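Local coordinates for thyroid hormone-inducible hepatic protein (Mus musculus, PDB 3ONT) that regulates lipogenesis, especially in the lactating mammary gland, and is important for making triglycerides with medium-length fatty acid chains, at residues R27-V32 and M64-C69; M34-L39 and T60-L65; C69-H74 and A117-H122. All coordinates share one frame; numbering follows the deposited sequence.

Contact 1. Residues R27-V32 and M64-C69; sequences RNMEQV and MLKSIC
E30 and K66 mark the closest backbone approach, CA to CA 8.2 Å, between two helical segments that run broadly antiparallel, their axes 135° apart in direction and 10.8 Å apart at closest. At that spacing the side chains make the contact, and most of it is apolar. The selenomethionine M29 reaches across with CG anti to its backbone N (chi1 -173°), and its SE meets CD1 of L65 at 3.7 Å, the two side chains crossing at about a right angle. A bend at chi3 (66°) then turns the terminal methyl aside, placing M29 CE 4.0 Å from L65 CB and 4.1 Å from K66 CG. One flexible chain thus touches two consecutive residues of 64-69. Beside it, E30 lies against the aliphatic part of K66: E30 OE2 is 3.5 Å from K66 CG, and the two chains pass at a slant. The lysine bends at chi3 and chi4, and E30 OE1 and K66 NZ end 6.0 Å apart, so the pair is not a salt bridge, although the opposite charges may still attract weakly. M29 and L65 are buried, whereas E30 and K66 lie toward the more open margin. The contact joins helix 15-32 to helix 58-73; T141 and A137 of the second subunit pack on M29 and L65 respectively, while I68 turns to F119 of helix 115-147.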
loop_
_atom_site.group_PDB
_atom_site.type_symbol
_atom_site.label_atom_id
_atom_site.label_comp_id
_atom_site.label_asym_id
_atom_site.label_seq_id
_atom_site.Cartn_x
_atom_site.Cartn_y
_atom_site.Cartn_z
ATOM N N ARG A 27 5.946 15.687 -9.771
ATOM C CA ARG A 27 6.241 17.104 -9.514
ATOM C C ARG A 27 7.052 17.737 -10.637
ATOM O O ARG A 27 6.768 18.868 -11.047
ATOM C CB ARG A 27 6.890 17.334 -8.164
ATOM C CG ARG A 27 5.861 17.371 -7.045
ATOM C CD ARG A 27 6.472 16.907 -5.722
ATOM N NE ARG A 27 5.492 16.898 -4.634
ATOM C CZ ARG A 27 5.084 17.984 -3.972
ATOM N NH1 ARG A 27 5.563 19.190 -4.285
ATOM N NH2 ARG A 27 4.186 17.860 -2.998
ATOM N N ASN A 28 8.027 17.000 -11.157
ATOM C CA ASN A 28 8.735 17.449 -12.323
ATOM C C ASN A 28 7.815 17.619 -13.527
ATOM O O ASN A 28 7.953 18.604 -14.278
ATOM C CB ASN A 28 9.881 16.521 -12.691
ATOM C CG ASN A 28 10.715 17.085 -13.825
ATOM O OD1 ASN A 28 10.751 16.524 -14.917
ATOM N ND2 ASN A 28 11.347 18.241 -13.587
HETATM N N MSE A 29 6.896 16.664 -13.715
HETATM C CA MSE A 29 5.906 16.732 -14.779
HETATM C C MSE A 29 5.114 18.030 -14.664
HETATM O O MSE A 29 4.883 18.710 -15.672
HETATM C CB MSE A 29 4.955 15.542 -14.720
HETATM C CG MSE A 29 4.007 15.449 -15.888
HETATM SE SE MSE A 29 2.663 14.050 -15.694
HETATM C CE MSE A 29 1.684 14.803 -14.172
ATOM N N GLU A 30 4.710 18.389 -13.451
ATOM C CA GLU A 30 3.955 19.616 -13.276
ATOM C C GLU A 30 4.767 20.890 -13.519
ATOM O O GLU A 30 4.206 21.878 -13.974
ATOM C CB GLU A 30 3.273 19.664 -11.923
ATOM C CG GLU A 30 2.298 18.534 -11.716
ATOM C CD GLU A 30 1.891 18.397 -10.254
ATOM O OE1 GLU A 30 1.647 19.433 -9.605
ATOM O OE2 GLU A 30 1.818 17.262 -9.741
ATOM N N GLN A 31 6.068 20.882 -13.244
ATOM C CA GLN A 31 6.891 22.048 -13.564
ATOM C C GLN A 31 6.967 22.194 -15.065
ATOM O O GLN A 31 6.866 23.297 -15.574
ATOM C CB GLN A 31 8.315 21.952 -13.020
ATOM C CG GLN A 31 8.441 21.637 -11.538
ATOM C CD GLN A 31 7.901 22.736 -10.631
ATOM O OE1 GLN A 31 8.039 23.940 -10.918
ATOM N NE2 GLN A 31 7.306 22.326 -9.506
ATOM N N VAL A 32 7.139 21.077 -15.766
ATOM C CA VAL A 32 7.360 21.066 -17.218
ATOM C C VAL A 32 6.107 21.415 -18.026
ATOM O O VAL A 32 6.168 22.206 -18.986
ATOM C CB VAL A 32 7.927 19.699 -17.683
ATOM C CG1 VAL A 32 7.837 19.535 -19.193
ATOM C CG2 VAL A 32 9.367 19.525 -17.198
HETATM N N MSE A 64 -5.206 12.430 -13.749
HETATM C CA MSE A 64 -5.225 11.257 -12.891
HETATM C C MSE A 64 -3.880 11.104 -12.181
HETATM O O MSE A 64 -3.832 10.877 -10.970
HETATM C CB MSE A 64 -5.562 10.005 -13.697
HETATM C CG MSE A 64 -5.750 8.774 -12.830
HETATM SE SE MSE A 64 -5.855 7.065 -13.812
HETATM C CE MSE A 64 -3.990 7.003 -14.428
ATOM N N LEU A 65 -2.800 11.224 -12.950
ATOM C CA LEU A 65 -1.457 11.146 -12.417
ATOM C C LEU A 65 -1.299 12.120 -11.252
ATOM O O LEU A 65 -0.827 11.733 -10.181
ATOM C CB LEU A 65 -0.443 11.444 -13.512
ATOM C CG LEU A 65 -0.277 10.402 -14.621
ATOM C CD1 LEU A 65 0.691 10.921 -15.658
ATOM C CD2 LEU A 65 0.211 9.088 -14.059
ATOM N N LYS A 66 -1.732 13.368 -11.440
ATOM C CA LYS A 66 -1.656 14.370 -10.382
ATOM C C LYS A 66 -2.497 13.973 -9.197
ATOM O O LYS A 66 -2.131 14.194 -8.036
ATOM C CB LYS A 66 -2.102 15.733 -10.884
ATOM C CG LYS A 66 -1.014 16.473 -11.649
ATOM C CD LYS A 66 -1.612 17.421 -12.677
ATOM C CE LYS A 66 -2.226 18.691 -12.078
ATOM N NZ LYS A 66 -3.361 19.095 -12.959
ATOM N N SER A 67 -3.625 13.357 -9.483
ATOM C CA SER A 67 -4.577 13.063 -8.434
ATOM C C SER A 67 -4.070 11.935 -7.511
ATOM O O SER A 67 -4.227 11.983 -6.286
ATOM C CB SER A 67 -5.909 12.733 -9.068
ATOM O OG SER A 67 -6.828 12.400 -8.072
ATOM N N ILE A 68 -3.443 10.932 -8.110
ATOM C CA ILE A 68 -2.814 9.865 -7.367
ATOM C C ILE A 68 -1.621 10.421 -6.588
ATOM O O ILE A 68 -1.422 10.095 -5.421
ATOM C CB ILE A 68 -2.379 8.759 -8.316
ATOM C CG1 ILE A 68 -3.622 8.047 -8.858
ATOM C CG2 ILE A 68 -1.404 7.811 -7.628
ATOM C CD1 ILE A 68 -3.320 6.978 -9.848
ATOM N N CYS A 69 -0.852 11.298 -7.215
ATOM C CA CYS A 69 0.261 11.927 -6.526
ATOM C C CYS A 69 -0.163 12.690 -5.272
ATOM O O CYS A 69 0.559 12.698 -4.278
ATOM C CB CYS A 69 1.020 12.845 -7.462
ATOM S SG CYS A 69 2.489 13.499 -6.700
#

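Contact 2. Residues M34-L39 and T60-L65; sequences MIPSLL and TYFTML
L39 and F62 bring the backbones nearest, 8.2 Å between their CA atoms, where a short 3-10 turn at 36-39 faces the helical segment 60-65. Within the turn, L39 N is hydrogen-bonded to P36 O (3.0 Å), a spacing of three residues that leaves the side chains of both P36 and L39 directed at the helix. The contact centres on one ring. In F62 a chi1 of 169° sets CG opposite the backbone N, which extends the phenyl group from the helix toward the turn. L39 CD1 sits over one face of this ring in a CH-pi contact, 3.9 Å from the centroid and 25° off the normal. Its position is displaced toward the root of the ring, as its 3.6 Å separation from F62 CG and 3.7 Å from F62 CB indicate. The chains of L39 and F62 cross at about a right angle. This is the way the connection after helix 15-32 folds back over helix 58-73 in an all-helical bundle, with V33 and M29 also packing on F62. P36 comes obliquely to the ring, its CB 3.9 Å from F62 CE2. With an alanine here in place of F62, L39 CD1 and P36 CB would probably lose their shared apolar partner and a gap would open between turn and helix. The second subunit also meets this loop: I35 N is hydrogen-bonded to Y144 OH of that chain, M34 packs on the same Y144, and L38 packs on M147 of that chain.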
loop_
_atom_site.group_PDB
_atom_site.type_symbol
_atom_site.label_atom_id
_atom_site.label_comp_id
_atom_site.label_asym_id
_atom_site.label_seq_id
_atom_site.Cartn_x
_atom_site.Cartn_y
_atom_site.Cartn_z
HETATM N N MSE A 34 3.726 23.411 -18.651
HETATM C CA MSE A 34 3.403 24.798 -18.336
HETATM C C MSE A 34 2.005 25.203 -18.791
HETATM O O MSE A 34 1.333 25.997 -18.111
HETATM C CB MSE A 34 4.420 25.711 -19.004
HETATM C CG MSE A 34 5.849 25.478 -18.548
HETATM SE SE MSE A 34 6.469 26.888 -17.352
HETATM C CE MSE A 34 5.337 26.522 -15.789
ATOM N N ILE A 35 1.587 24.687 -19.952
ATOM C CA ILE A 35 0.289 25.013 -20.533
ATOM C C ILE A 35 -0.476 23.689 -20.695
ATOM O O ILE A 35 -0.429 23.033 -21.755
ATOM C CB ILE A 35 0.421 25.802 -21.892
ATOM C CG1 ILE A 35 1.500 26.896 -21.800
ATOM C CG2 ILE A 35 -0.939 26.385 -22.326
ATOM C CD1 ILE A 35 1.864 27.559 -23.114
ATOM N N PRO A 36 -1.180 23.281 -19.630
ATOM C CA PRO A 36 -1.782 21.940 -19.612
ATOM C C PRO A 36 -2.899 21.766 -20.637
ATOM O O PRO A 36 -3.202 20.633 -21.027
ATOM C CB PRO A 36 -2.319 21.803 -18.165
ATOM C CG PRO A 36 -1.528 22.817 -17.355
ATOM C CD PRO A 36 -1.324 23.977 -18.332
ATOM N N SER A 37 -3.505 22.864 -21.088
ATOM C CA SER A 37 -4.607 22.783 -22.075
ATOM C C SER A 37 -4.111 22.281 -23.441
ATOM O O SER A 37 -4.896 21.781 -24.224
ATOM C CB SER A 37 -5.299 24.125 -22.229
ATOM O OG SER A 37 -4.333 25.071 -22.632
ATOM N N LEU A 38 -2.812 22.398 -23.708
ATOM C CA LEU A 38 -2.191 21.817 -24.905
ATOM C C LEU A 38 -2.309 20.275 -24.935
ATOM O O LEU A 38 -2.196 19.662 -26.010
ATOM C CB LEU A 38 -0.712 22.239 -25.022
ATOM C CG LEU A 38 -0.460 23.751 -25.144
ATOM C CD1 LEU A 38 1.007 24.011 -25.421
ATOM C CD2 LEU A 38 -1.341 24.475 -26.206
ATOM N N LEU A 39 -2.517 19.658 -23.767
ATOM C CA LEU A 39 -2.711 18.204 -23.676
ATOM C C LEU A 39 -4.120 17.771 -24.072
ATOM O O LEU A 39 -4.343 16.597 -24.371
ATOM C CB LEU A 39 -2.397 17.689 -22.269
ATOM C CG LEU A 39 -0.985 17.861 -21.698
ATOM C CD1 LEU A 39 -0.876 17.357 -20.241
ATOM C CD2 LEU A 39 0.061 17.145 -22.562
ATOM N N THR A 60 -6.809 14.142 -19.417
ATOM C CA THR A 60 -7.509 13.374 -18.396
ATOM C C THR A 60 -6.506 12.507 -17.638
ATOM O O THR A 60 -6.591 12.336 -16.418
ATOM C CB THR A 60 -8.544 12.439 -19.030
ATOM O OG1 THR A 60 -9.268 13.150 -20.041
ATOM C CG2 THR A 60 -9.519 11.893 -17.991
ATOM N N TYR A 61 -5.541 11.975 -18.379
ATOM C CA TYR A 61 -4.557 11.091 -17.833
ATOM C C TYR A 61 -3.589 11.841 -16.924
ATOM O O TYR A 61 -3.321 11.430 -15.784
ATOM C CB TYR A 61 -3.801 10.438 -18.971
ATOM C CG TYR A 61 -2.983 9.282 -18.522
ATOM C CD1 TYR A 61 -3.591 8.105 -18.100
ATOM C CD2 TYR A 61 -1.597 9.359 -18.500
ATOM C CE1 TYR A 61 -2.840 7.034 -17.674
ATOM C CE2 TYR A 61 -0.830 8.284 -18.065
ATOM C CZ TYR A 61 -1.459 7.136 -17.657
ATOM O OH TYR A 61 -0.710 6.078 -17.233
ATOM N N PHE A 62 -3.039 12.921 -17.446
ATOM C CA PHE A 62 -2.268 13.873 -16.674
ATOM C C PHE A 62 -3.001 14.198 -15.351
ATOM O O PHE A 62 -2.433 14.097 -14.267
ATOM C CB PHE A 62 -2.082 15.093 -17.579
ATOM C CG PHE A 62 -1.529 16.300 -16.913
ATOM C CD1 PHE A 62 -0.173 16.423 -16.683
ATOM C CD2 PHE A 62 -2.366 17.374 -16.600
ATOM C CE1 PHE A 62 0.348 17.594 -16.105
ATOM C CE2 PHE A 62 -1.867 18.539 -16.020
ATOM C CZ PHE A 62 -0.507 18.648 -15.771
ATOM N N THR A 63 -4.276 14.536 -15.436
ATOM C CA THR A 63 -5.056 14.813 -14.242
ATOM C C THR A 63 -5.044 13.650 -13.248
ATOM O O THR A 63 -4.875 13.859 -12.042
ATOM C CB THR A 63 -6.466 15.171 -14.643
ATOM O OG1 THR A 63 -6.399 16.423 -15.312
ATOM C CG2 THR A 63 -7.373 15.332 -13.461
HETATM N N MSE A 64 -5.206 12.430 -13.749
HETATM C CA MSE A 64 -5.225 11.257 -12.891
HETATM C C MSE A 64 -3.880 11.104 -12.181
HETATM O O MSE A 64 -3.832 10.877 -10.970
HETATM C CB MSE A 64 -5.562 10.005 -13.697
HETATM C CG MSE A 64 -5.750 8.774 -12.830
HETATM SE SE MSE A 64 -5.855 7.065 -13.812
HETATM C CE MSE A 64 -3.990 7.003 -14.428
ATOM N N LEU A 65 -2.800 11.224 -12.950
ATOM C CA LEU A 65 -1.457 11.146 -12.417
ATOM C C LEU A 65 -1.299 12.120 -11.252
ATOM O O LEU A 65 -0.827 11.733 -10.181
ATOM C CB LEU A 65 -0.443 11.444 -13.512
ATOM C CG LEU A 65 -0.277 10.402 -14.621
ATOM C CD1 LEU A 65 0.691 10.921 -15.658
ATOM C CD2 LEU A 65 0.211 9.088 -14.059
#

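Contact 3. Residues C69-H74 and A117-H122; sequences CVEVDH and AQFHLH
V72 and E71 of helix 58-73 meet F119 and H120 of helix 115-147 in a helical bundle, where the two short segments run nearly parallel (19° between directions) with axes 11.8 Å apart at closest. The nearest backbone pair, E71 and H120, has its CA atoms 8.8 Å apart, so the space between is bridged by side chains. The apolar part is a single pair: V72 CG2 meets F119 CZ at 3.9 Å, the two chains crossing at about a right angle. F119 gets there because a trans chi1 of 171° swings its ring out toward the other helix. This buried pair continues into the dimer, with L130 of the second subunit on V72 and L126 of that subunit on F119.

The polar part belongs to the carboxylate of E71, carried on an extended chain and divided between two rings. OE1 lies near the plane of the F119 ring, at its edge, 4.1 Å from CE2, where the ring hydrogens would present a mildly positive rim. OE2 comes obliquely to H120, 3.9 Å from CD2. With E71 OE2 and H120 NE2 4.4 Å apart, the pair makes no hydrogen bond, and any electrostatic gain would depend on the charge of the histidine.

A separate polar bond stays within 69-74: H74 folds back, V70 O lying at the edge of its ring and close to the ring plane, and H74 ND1 donates to V70 O over 2.7 Å with an N-H...O angle of 159°.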
loop_
_atom_site.group_PDB
_atom_site.type_symbol
_atom_site.label_atom_id
_atom_site.label_comp_id
_atom_site.label_asym_id
_atom_site.label_seq_id
_atom_site.Cartn_x
_atom_site.Cartn_y
_atom_site.Cartn_z
ATOM N N CYS A 69 -0.852 11.298 -7.215
ATOM C CA CYS A 69 0.261 11.927 -6.526
ATOM C C CYS A 69 -0.163 12.690 -5.272
ATOM O O CYS A 69 0.559 12.698 -4.278
ATOM C CB CYS A 69 1.020 12.845 -7.462
ATOM S SG CYS A 69 2.489 13.499 -6.700
ATOM N N VAL A 70 -1.324 13.336 -5.307
ATOM C CA VAL A 70 -1.823 14.053 -4.120
ATOM C C VAL A 70 -2.046 13.068 -2.963
ATOM O O VAL A 70 -1.838 13.402 -1.795
ATOM C CB VAL A 70 -3.109 14.881 -4.428
ATOM C CG1 VAL A 70 -3.832 15.297 -3.153
ATOM C CG2 VAL A 70 -2.767 16.104 -5.274
ATOM N N GLU A 71 -2.446 11.843 -3.292
ATOM C CA GLU A 71 -2.667 10.835 -2.266
ATOM C C GLU A 71 -1.365 10.206 -1.765
ATOM O O GLU A 71 -1.221 9.936 -0.581
ATOM C CB GLU A 71 -3.692 9.813 -2.729
ATOM C CG GLU A 71 -5.100 10.325 -2.435
ATOM C CD GLU A 71 -6.228 9.550 -3.122
ATOM O OE1 GLU A 71 -5.977 8.774 -4.093
ATOM O OE2 GLU A 71 -7.392 9.734 -2.671
ATOM N N VAL A 72 -0.416 10.006 -2.668
ATOM C CA VAL A 72 0.904 9.551 -2.314
ATOM C C VAL A 72 1.578 10.559 -1.391
ATOM O O VAL A 72 2.291 10.169 -0.487
ATOM C CB VAL A 72 1.754 9.331 -3.574
ATOM C CG1 VAL A 72 3.215 9.124 -3.224
ATOM C CG2 VAL A 72 1.212 8.159 -4.397
ATOM N N ASP A 73 1.344 11.851 -1.609
ATOM C CA ASP A 73 2.009 12.912 -0.838
ATOM C C ASP A 73 1.412 13.137 0.549
ATOM O O ASP A 73 2.067 13.717 1.421
ATOM C CB ASP A 73 2.011 14.236 -1.611
ATOM C CG ASP A 73 3.022 14.254 -2.744
ATOM O OD1 ASP A 73 3.939 13.413 -2.747
ATOM O OD2 ASP A 73 2.896 15.117 -3.645
ATOM N N HIS A 74 0.167 12.707 0.737
ATOM C CA HIS A 74 -0.514 12.837 2.022
ATOM C C HIS A 74 -0.320 11.589 2.883
ATOM O O HIS A 74 -1.038 11.395 3.864
ATOM C CB HIS A 74 -2.000 13.149 1.830
ATOM C CG HIS A 74 -2.272 14.588 1.519
ATOM N ND1 HIS A 74 -2.122 15.119 0.254
ATOM C CD2 HIS A 74 -2.671 15.611 2.311
ATOM C CE1 HIS A 74 -2.419 16.405 0.280
ATOM N NE2 HIS A 74 -2.755 16.729 1.517
ATOM N N ALA A 117 -8.838 4.087 -9.201
ATOM C CA ALA A 117 -9.798 3.363 -8.368
ATOM C C ALA A 117 -9.163 2.122 -7.738
ATOM O O ALA A 117 -9.355 1.853 -6.555
ATOM C CB ALA A 117 -10.996 2.977 -9.185
ATOM N N GLN A 118 -8.413 1.381 -8.547
ATOM C CA GLN A 118 -7.671 0.216 -8.092
ATOM C C GLN A 118 -6.646 0.613 -7.027
ATOM O O GLN A 118 -6.604 0.013 -5.950
ATOM C CB GLN A 118 -7.017 -0.501 -9.280
ATOM C CG GLN A 118 -8.055 -1.165 -10.194
ATOM C CD GLN A 118 -7.465 -1.763 -11.488
ATOM O OE1 GLN A 118 -6.268 -2.091 -11.570
ATOM N NE2 GLN A 118 -8.323 -1.920 -12.504
ATOM N N PHE A 119 -5.871 1.657 -7.314
ATOM C CA PHE A 119 -4.879 2.176 -6.389
ATOM C C PHE A 119 -5.556 2.451 -5.068
ATOM O O PHE A 119 -5.107 1.994 -4.013
ATOM C CB PHE A 119 -4.248 3.455 -6.949
ATOM C CG PHE A 119 -3.367 4.185 -5.973
ATOM C CD1 PHE A 119 -2.055 3.757 -5.735
ATOM C CD2 PHE A 119 -3.825 5.326 -5.317
ATOM C CE1 PHE A 119 -1.206 4.442 -4.825
ATOM C CE2 PHE A 119 -2.990 6.024 -4.404
ATOM C CZ PHE A 119 -1.682 5.574 -4.160
ATOM N N HIS A 120 -6.658 3.188 -5.129
ATOM C CA HIS A 120 -7.394 3.550 -3.937
ATOM C C HIS A 120 -7.861 2.302 -3.186
ATOM O O HIS A 120 -7.723 2.226 -1.967
ATOM C CB HIS A 120 -8.565 4.458 -4.288
ATOM C CG HIS A 120 -9.198 5.095 -3.094
ATOM N ND1 HIS A 120 -10.439 4.720 -2.619
ATOM C CD2 HIS A 120 -8.750 6.063 -2.254
ATOM C CE1 HIS A 120 -10.730 5.439 -1.546
ATOM N NE2 HIS A 120 -9.723 6.260 -1.300
ATOM N N LEU A 121 -8.385 1.316 -3.904
ATOM C CA LEU A 121 -8.812 0.096 -3.248
ATOM C C LEU A 121 -7.651 -0.541 -2.449
ATOM O O LEU A 121 -7.784 -0.791 -1.255
ATOM C CB LEU A 121 -9.373 -0.907 -4.248
ATOM C CG LEU A 121 -9.517 -2.340 -3.696
ATOM C CD1 LEU A 121 -10.475 -2.436 -2.492
ATOM C CD2 LEU A 121 -9.971 -3.255 -4.802
ATOM N N HIS A 122 -6.531 -0.778 -3.124
ATOM C CA HIS A 122 -5.311 -1.272 -2.507
ATOM C C HIS A 122 -4.831 -0.472 -1.306
ATOM O O HIS A 122 -4.722 -1.040 -0.213
ATOM C CB HIS A 122 -4.234 -1.398 -3.555
ATOM C CG HIS A 122 -4.578 -2.403 -4.605
ATOM N ND1 HIS A 122 -5.100 -3.644 -4.297
ATOM C CD2 HIS A 122 -4.504 -2.349 -5.952
ATOM C CE1 HIS A 122 -5.320 -4.316 -5.411
ATOM N NE2 HIS A 122 -4.970 -3.550 -6.431
#

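Overall arrangement
All three contacts use helix 58-73, whose length they follow in the order contact 2, contact 1, contact 3. Contacts 1 and 2 have centres about 9 Å apart and share M64 and L65; they also meet through M29 CE and F62 CD1. The centre of contact 3 lies about 13 Å from that of contact 1 and about 18 Å from that of contact 2. It shares C69 with contact 1, and the salt bridge from R27 NH2 to D73 OD2 links the two. Helix 58-73 is therefore packed in turn against the connection after helix 15-32, helix 15-32 itself and helix 115-147. Every contact also touches the second subunit, so this intrachain packing is continuous with the homodimer interface.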